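Local coordinates for fatty acid-binding protein TM_1468 (Thermotoga maritima, PDB 1MGP) that binds long-chain fatty acids such as palmitate and may take part in lipid transport or fatty acid metabolism, at residues Glu94-Arg99 and Ser121-Ser126. Numbering follows the deposited sequence.
Sequences EDFKKR and SGTYNS. With PLM (palmitic acid), chain B.
Phe96 of helix 93-105 reaches across to Ser126 and Thr123 on the first turn of helix 123-133, joining two helices of one of the two mixed alpha/beta domains of this DegV-family protein. With CG set anti to its own carbonyl carbon (chi1 -86°), the ring points at the neighbouring helix and meets it edge on. From CB outward, CG leads to CD2, which lies 3.5 Å from Ser126 OG; CE2 is 3.7 Å from that same oxygen; and CZ, at the far end, abuts Thr123 CG2 at 3.8 Å, the methyl lying in the ring plane. Ala127, Ala130 and Ile51 also pack against the Phe96 side chain, while Ser126 OG is hydrogen-bonded to the carbonyl oxygen of Pro91.

The other branch of Thr123 serves the ligand side: OG1 donates to Ser121 OG at 2.7 Å. Thr123 N also donates to Ser121 OG, at 3.0 Å, closing an ST turn at the start of the helix, where Gly122 is the N-cap. Receiving these two bonds, the Ser121 hydroxyl is left to donate to palmitate, which Thr88 OG1 also binds. With an alanine here in place of Ser121, Thr123 N and OG1 would be likely to lose their shared acceptor, and the fatty acid one of its hydrogen bonds, the short 2.5 Å link from Ser121 OG to PLM O1.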
loop_
_atom_site.group_PDB
_atom_site.type_symbol
_atom_site.label_atom_id
_atom_site.label_comp_id
_atom_site.label_asym_id
_atom_site.label_seq_id
_atom_site.Cartn_x
_atom_site.Cartn_y
_atom_site.Cartn_z
ATOM N N GLU A 94 -17.091 -7.487 10.876
ATOM C CA GLU A 94 -18.179 -6.526 11.017
ATOM C C GLU A 94 -17.843 -5.231 10.276
ATOM O O GLU A 94 -18.704 -4.651 9.619
ATOM C CB GLU A 94 -18.416 -6.235 12.502
ATOM C CG GLU A 94 -19.450 -5.160 12.792
ATOM C CD GLU A 94 -19.480 -4.770 14.267
ATOM O OE1 GLU A 94 -20.257 -3.857 14.631
ATOM O OE2 GLU A 94 -18.726 -5.376 15.063
ATOM N N ASP A 95 -16.595 -4.773 10.385
ATOM C CA ASP A 95 -16.185 -3.550 9.691
ATOM C C ASP A 95 -16.380 -3.700 8.189
ATOM O O ASP A 95 -16.868 -2.789 7.524
ATOM C CB ASP A 95 -14.707 -3.221 9.946
ATOM C CG ASP A 95 -14.440 -2.790 11.365
ATOM O OD1 ASP A 95 -15.359 -2.214 11.988
ATOM O OD2 ASP A 95 -13.304 -3.011 11.846
ATOM N N PHE A 96 -15.972 -4.844 7.650
ATOM C CA PHE A 96 -16.119 -5.086 6.224
ATOM C C PHE A 96 -17.590 -5.151 5.829
ATOM O O PHE A 96 -18.002 -4.512 4.862
ATOM C CB PHE A 96 -15.407 -6.383 5.824
ATOM C CG PHE A 96 -13.948 -6.195 5.509
ATOM C CD1 PHE A 96 -13.558 -5.469 4.388
ATOM C CD2 PHE A 96 -12.967 -6.724 6.341
ATOM C CE1 PHE A 96 -12.204 -5.265 4.097
ATOM C CE2 PHE A 96 -11.611 -6.525 6.062
ATOM C CZ PHE A 96 -11.232 -5.796 4.937
ATOM N N LYS A 97 -18.381 -5.913 6.581
ATOM C CA LYS A 97 -19.805 -6.036 6.279
ATOM C C LYS A 97 -20.472 -4.663 6.228
ATOM O O LYS A 97 -21.254 -4.378 5.321
ATOM C CB LYS A 97 -20.501 -6.918 7.320
ATOM C CG LYS A 97 -20.039 -8.368 7.314
ATOM C CD LYS A 97 -20.753 -9.206 8.372
ATOM C CE LYS A 97 -22.221 -9.440 8.023
ATOM N NZ LYS A 97 -22.879 -10.385 8.983
ATOM N N LYS A 98 -20.154 -3.816 7.204
ATOM C CA LYS A 98 -20.713 -2.466 7.270
ATOM C C LYS A 98 -20.470 -1.729 5.954
ATOM O O LYS A 98 -21.385 -1.126 5.390
ATOM C CB LYS A 98 -20.066 -1.686 8.425
ATOM C CG LYS A 98 -20.725 -0.344 8.786
ATOM C CD LYS A 98 -20.797 0.657 7.620
ATOM C CE LYS A 98 -19.428 0.974 6.994
ATOM N NZ LYS A 98 -18.529 1.759 7.882
ATOM N N ARG A 99 -19.228 -1.771 5.476
ATOM C CA ARG A 99 -18.863 -1.111 4.229
ATOM C C ARG A 99 -19.647 -1.675 3.045
ATOM O O ARG A 99 -20.195 -0.919 2.242
ATOM C CB ARG A 99 -17.365 -1.280 3.961
ATOM C CG ARG A 99 -16.472 -0.687 5.026
ATOM C CD ARG A 99 -16.075 0.742 4.713
ATOM N NE ARG A 99 -15.434 1.370 5.867
ATOM C CZ ARG A 99 -14.727 2.493 5.818
ATOM N NH1 ARG A 99 -14.553 3.127 4.669
ATOM N NH2 ARG A 99 -14.204 2.987 6.930
ATOM N N SER A 121 -1.014 -10.222 6.669
ATOM C CA SER A 121 -2.148 -9.881 7.514
ATOM C C SER A 121 -3.347 -10.777 7.257
ATOM O O SER A 121 -3.454 -11.408 6.205
ATOM C CB SER A 121 -2.527 -8.421 7.244
ATOM O OG SER A 121 -3.742 -8.057 7.863
ATOM N N GLY A 122 -4.251 -10.821 8.230
ATOM C CA GLY A 122 -5.449 -11.622 8.082
ATOM C C GLY A 122 -6.545 -10.802 7.424
ATOM O O GLY A 122 -7.688 -11.238 7.342
ATOM N N THR A 123 -6.190 -9.612 6.950
ATOM C CA THR A 123 -7.159 -8.732 6.306
ATOM C C THR A 123 -7.865 -9.385 5.116
ATOM O O THR A 123 -9.086 -9.288 4.990
ATOM C CB THR A 123 -6.487 -7.421 5.856
ATOM O OG1 THR A 123 -5.979 -6.738 7.011
ATOM C CG2 THR A 123 -7.492 -6.517 5.141
ATOM N N TYR A 124 -7.107 -10.054 4.252
ATOM C CA TYR A 124 -7.696 -10.720 3.092
ATOM C C TYR A 124 -8.777 -11.712 3.519
ATOM O O TYR A 124 -9.908 -11.660 3.025
ATOM C CB TYR A 124 -6.621 -11.463 2.292
ATOM C CG TYR A 124 -7.186 -12.338 1.194
ATOM C CD1 TYR A 124 -7.688 -11.781 0.016
ATOM C CD2 TYR A 124 -7.258 -13.724 1.352
ATOM C CE1 TYR A 124 -8.256 -12.587 -0.982
ATOM C CE2 TYR A 124 -7.822 -14.537 0.363
ATOM C CZ TYR A 124 -8.319 -13.960 -0.798
ATOM O OH TYR A 124 -8.882 -14.758 -1.770
ATOM N N ASN A 125 -8.433 -12.620 4.432
ATOM C CA ASN A 125 -9.400 -13.616 4.894
ATOM C C ASN A 125 -10.620 -12.961 5.529
ATOM O O ASN A 125 -11.733 -13.458 5.397
ATOM C CB ASN A 125 -8.763 -14.583 5.903
ATOM C CG ASN A 125 -7.690 -15.458 5.284
ATOM O OD1 ASN A 125 -7.833 -15.936 4.156
ATOM N ND2 ASN A 125 -6.614 -15.692 6.028
ATOM N N SER A 126 -10.412 -11.849 6.222
ATOM C CA SER A 126 -11.515 -11.151 6.861
ATOM C C SER A 126 -12.468 -10.568 5.814
ATOM O O SER A 126 -13.692 -10.636 5.963
ATOM C CB SER A 126 -10.974 -10.040 7.764
ATOM O OG SER A 126 -12.030 -9.383 8.443
HETATM C C1 PLM B . -2.278 -6.463 10.613
HETATM O O1 PLM B . -3.016 -7.363 10.165
HETATM O O2 PLM B . -2.139 -6.251 11.836
HETATM C C2 PLM B . -1.516 -5.587 9.622
HETATM C C3 PLM B . -0.073 -6.037 9.391
HETATM C C4 PLM B . 0.611 -5.109 8.401
HETATM C C5 PLM B . 2.045 -5.519 8.139
HETATM C C6 PLM B . 2.804 -4.460 7.376
HETATM C C7 PLM B . 4.251 -4.867 7.150
HETATM C C8 PLM B . 5.061 -3.706 6.605
HETATM C C9 PLM B . 5.126 -3.743 5.086
HETATM C CA PLM B . 5.510 -2.391 4.527
HETATM C CB PLM B . 5.672 -2.445 3.024
HETATM C CC PLM B . 6.047 -1.075 2.489
HETATM C CD PLM B . 6.217 -1.089 0.971
HETATM C CE PLM B . 6.589 0.310 0.451
HETATM C CF PLM B . 6.737 0.353 -1.071
HETATM C CG PLM B . 5.422 0.701 -1.763
#